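Local coordinates for putative uncharacterized protein SMU.776 (Streptococcus mutans, PDB 3LDF) that binds S-adenosyl-L-homocysteine and is probably an S-adenosylmethionine-dependent methyltransferase acting on RNA, at residues M336-F341 with Y377-T382. Sequence-based numbering, arbitrary orientation.
Sequences MTVSQF and YLKVFT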
loop_
_atom_site.group_PDB
_atom_site.type_symbol
_atom_site.label_atom_id
_atom_site.label_comp_id
_atom_site.label_asym_id
_atom_site.label_seq_id
_atom_site.Cartn_x
_atom_site.Cartn_y
_atom_site.Cartn_z
ATOM N N MET A 336 2.574 9.357 8.915
ATOM C CA MET A 336 3.614 10.319 8.630
ATOM C C MET A 336 3.241 11.167 7.395
ATOM O O MET A 336 3.129 10.662 6.283
ATOM C CB MET A 336 4.942 9.591 8.437
ATOM C CG MET A 336 6.110 10.305 9.040
ATOM S SD MET A 336 7.628 9.447 8.614
ATOM C CE MET A 336 8.790 10.697 9.015
ATOM N N THR A 337 3.033 12.459 7.586
ATOM C CA THR A 337 2.666 13.316 6.449
ATOM C C THR A 337 3.862 13.472 5.493
ATOM O O THR A 337 4.996 13.097 5.821
ATOM C CB THR A 337 2.207 14.729 6.893
ATOM O OG1 THR A 337 3.323 15.441 7.429
ATOM C CG2 THR A 337 1.042 14.676 7.908
ATOM N N VAL A 338 3.594 14.049 4.327
ATOM C CA VAL A 338 4.635 14.421 3.371
ATOM C C VAL A 338 5.758 15.317 4.025
ATOM O O VAL A 338 6.958 15.025 3.893
ATOM C CB VAL A 338 3.961 15.062 2.088
ATOM C CG1 VAL A 338 4.901 16.010 1.310
ATOM C CG2 VAL A 338 3.408 13.934 1.174
ATOM N N SER A 339 5.340 16.337 4.766
ATOM C CA SER A 339 6.219 17.275 5.461
ATOM C C SER A 339 6.996 16.685 6.619
ATOM O O SER A 339 8.126 17.077 6.862
ATOM C CB SER A 339 5.372 18.421 6.029
ATOM O OG SER A 339 4.573 18.933 4.987
ATOM N N GLN A 340 6.359 15.811 7.386
ATOM C CA GLN A 340 7.056 15.034 8.421
ATOM C C GLN A 340 8.073 14.074 7.824
ATOM O O GLN A 340 9.166 13.912 8.402
ATOM C CB GLN A 340 6.062 14.274 9.267
ATOM C CG GLN A 340 5.256 15.212 10.150
ATOM C CD GLN A 340 3.980 14.578 10.697
ATOM O OE1 GLN A 340 3.587 13.462 10.321
ATOM N NE2 GLN A 340 3.326 15.299 11.597
ATOM N N PHE A 341 7.736 13.469 6.665
ATOM C CA PHE A 341 8.651 12.523 6.018
ATOM C C PHE A 341 9.866 13.293 5.541
ATOM O O PHE A 341 10.983 12.935 5.888
ATOM C CB PHE A 341 7.976 11.700 4.887
ATOM C CG PHE A 341 8.860 10.557 4.308
ATOM C CD1 PHE A 341 9.754 9.845 5.127
ATOM C CD2 PHE A 341 8.802 10.230 2.943
ATOM C CE1 PHE A 341 10.549 8.831 4.614
ATOM C CE2 PHE A 341 9.584 9.188 2.410
ATOM C CZ PHE A 341 10.465 8.483 3.249
ATOM N N TYR A 377 -1.394 7.561 1.260
ATOM C CA TYR A 377 -0.434 7.183 2.312
ATOM C C TYR A 377 0.984 6.848 1.787
ATOM O O TYR A 377 1.917 6.812 2.569
ATOM C CB TYR A 377 -0.998 6.060 3.208
ATOM C CG TYR A 377 -1.351 4.789 2.422
ATOM C CD1 TYR A 377 -0.345 3.896 1.990
ATOM C CD2 TYR A 377 -2.685 4.498 2.082
ATOM C CE1 TYR A 377 -0.652 2.725 1.254
ATOM C CE2 TYR A 377 -3.001 3.333 1.330
ATOM C CZ TYR A 377 -1.968 2.465 0.904
ATOM O OH TYR A 377 -2.278 1.304 0.185
ATOM N N LEU A 378 1.131 6.633 0.471
ATOM C CA LEU A 378 2.400 6.267 -0.116
ATOM C C LEU A 378 3.165 7.548 -0.385
ATOM O O LEU A 378 2.606 8.440 -0.964
ATOM C CB LEU A 378 2.218 5.470 -1.439
ATOM C CG LEU A 378 3.518 5.188 -2.187
ATOM C CD1 LEU A 378 4.464 4.284 -1.374
ATOM C CD2 LEU A 378 3.165 4.435 -3.506
ATOM N N LYS A 379 4.430 7.640 0.037
ATOM C CA LYS A 379 5.324 8.768 -0.333
ATOM C C LYS A 379 6.647 8.180 -0.814
ATOM O O LYS A 379 7.277 7.385 -0.097
ATOM C CB LYS A 379 5.585 9.702 0.853
ATOM C CG LYS A 379 4.352 10.307 1.511
ATOM C CD LYS A 379 3.951 9.492 2.728
ATOM C CE LYS A 379 2.563 9.882 3.276
ATOM N NZ LYS A 379 2.064 8.969 4.359
ATOM N N VAL A 380 7.061 8.537 -2.013
ATOM C CA VAL A 380 8.335 8.101 -2.533
ATOM C C VAL A 380 9.127 9.326 -3.073
ATOM O O VAL A 380 8.794 9.878 -4.123
ATOM C CB VAL A 380 8.187 7.026 -3.650
ATOM C CG1 VAL A 380 9.570 6.513 -4.152
ATOM C CG2 VAL A 380 7.271 5.750 -3.173
ATOM N N PHE A 381 10.167 9.727 -2.350
ATOM C CA PHE A 381 11.092 10.758 -2.831
ATOM C C PHE A 381 12.345 10.187 -3.609
ATOM O O PHE A 381 12.996 9.218 -3.165
ATOM C CB PHE A 381 11.572 11.617 -1.644
ATOM C CG PHE A 381 10.563 12.655 -1.147
ATOM C CD1 PHE A 381 10.213 13.741 -1.943
ATOM C CD2 PHE A 381 9.991 12.553 0.138
ATOM C CE1 PHE A 381 9.319 14.722 -1.466
ATOM C CE2 PHE A 381 9.130 13.511 0.611
ATOM C CZ PHE A 381 8.792 14.605 -0.199
ATOM N N THR A 382 12.656 10.762 -4.768
ATOM C CA THR A 382 13.917 10.443 -5.485
ATOM C C THR A 382 14.778 11.668 -5.249
ATOM O O THR A 382 14.336 12.782 -5.538
ATOM C CB THR A 382 13.739 10.256 -7.019
ATOM O OG1 THR A 382 12.827 9.186 -7.261
ATOM C CG2 THR A 382 15.124 9.917 -7.747
#
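Phe-341 and Phe-381 touch through one carbon of each ring, CD2 of Phe-341 lying 3.8 Å from CD2 of Phe-381, and the two side chains lie alongside and point opposite ways. The Phe-381 ring receives this carbon near its own plane, at an edge that also faces the backbone O of Val-338. Seen from the Phe-341 ring, the approach is oblique, as is that of Lys-379 O, 3.9 Å from CE2. Each ring has a further aromatic neighbour, Tyr-310 for Phe-341 and Tyr-356 for Phe-381, both edge-to-face. Contacts of this kind illustrate how a helix is seated on a sheet in the Rossmann-like methyltransferase fold: helix 338-349 follows strand 325-331 in the chain, and its first turn lies against strand 379-384, which runs antiparallel beside that strand. The aliphatic part of Lys-379 continues the apolar surface, its CG 3.8 Å from CG2 of Val-338. A bend at chi2 (97°) precedes an otherwise extended chain that carries the ammonium group to the start of the helix. There NZ bridges two backbone carbonyls, Met-336 O across the contact and Tyr-377 O in its own segment, each 2.8 Å from NZ. The first bond is fairly straight at the acceptor (C=O...N 156°), whereas the second meets Tyr-377 O from above the carbonyl plane at 115°. Just beyond, Thr-337 and Gln-340 close a capping box: Gln-340 N donates to Thr-337 OG1 (3.1 Å), and Thr-337 N returns a bond to Gln-340 OE1 (3.0 Å).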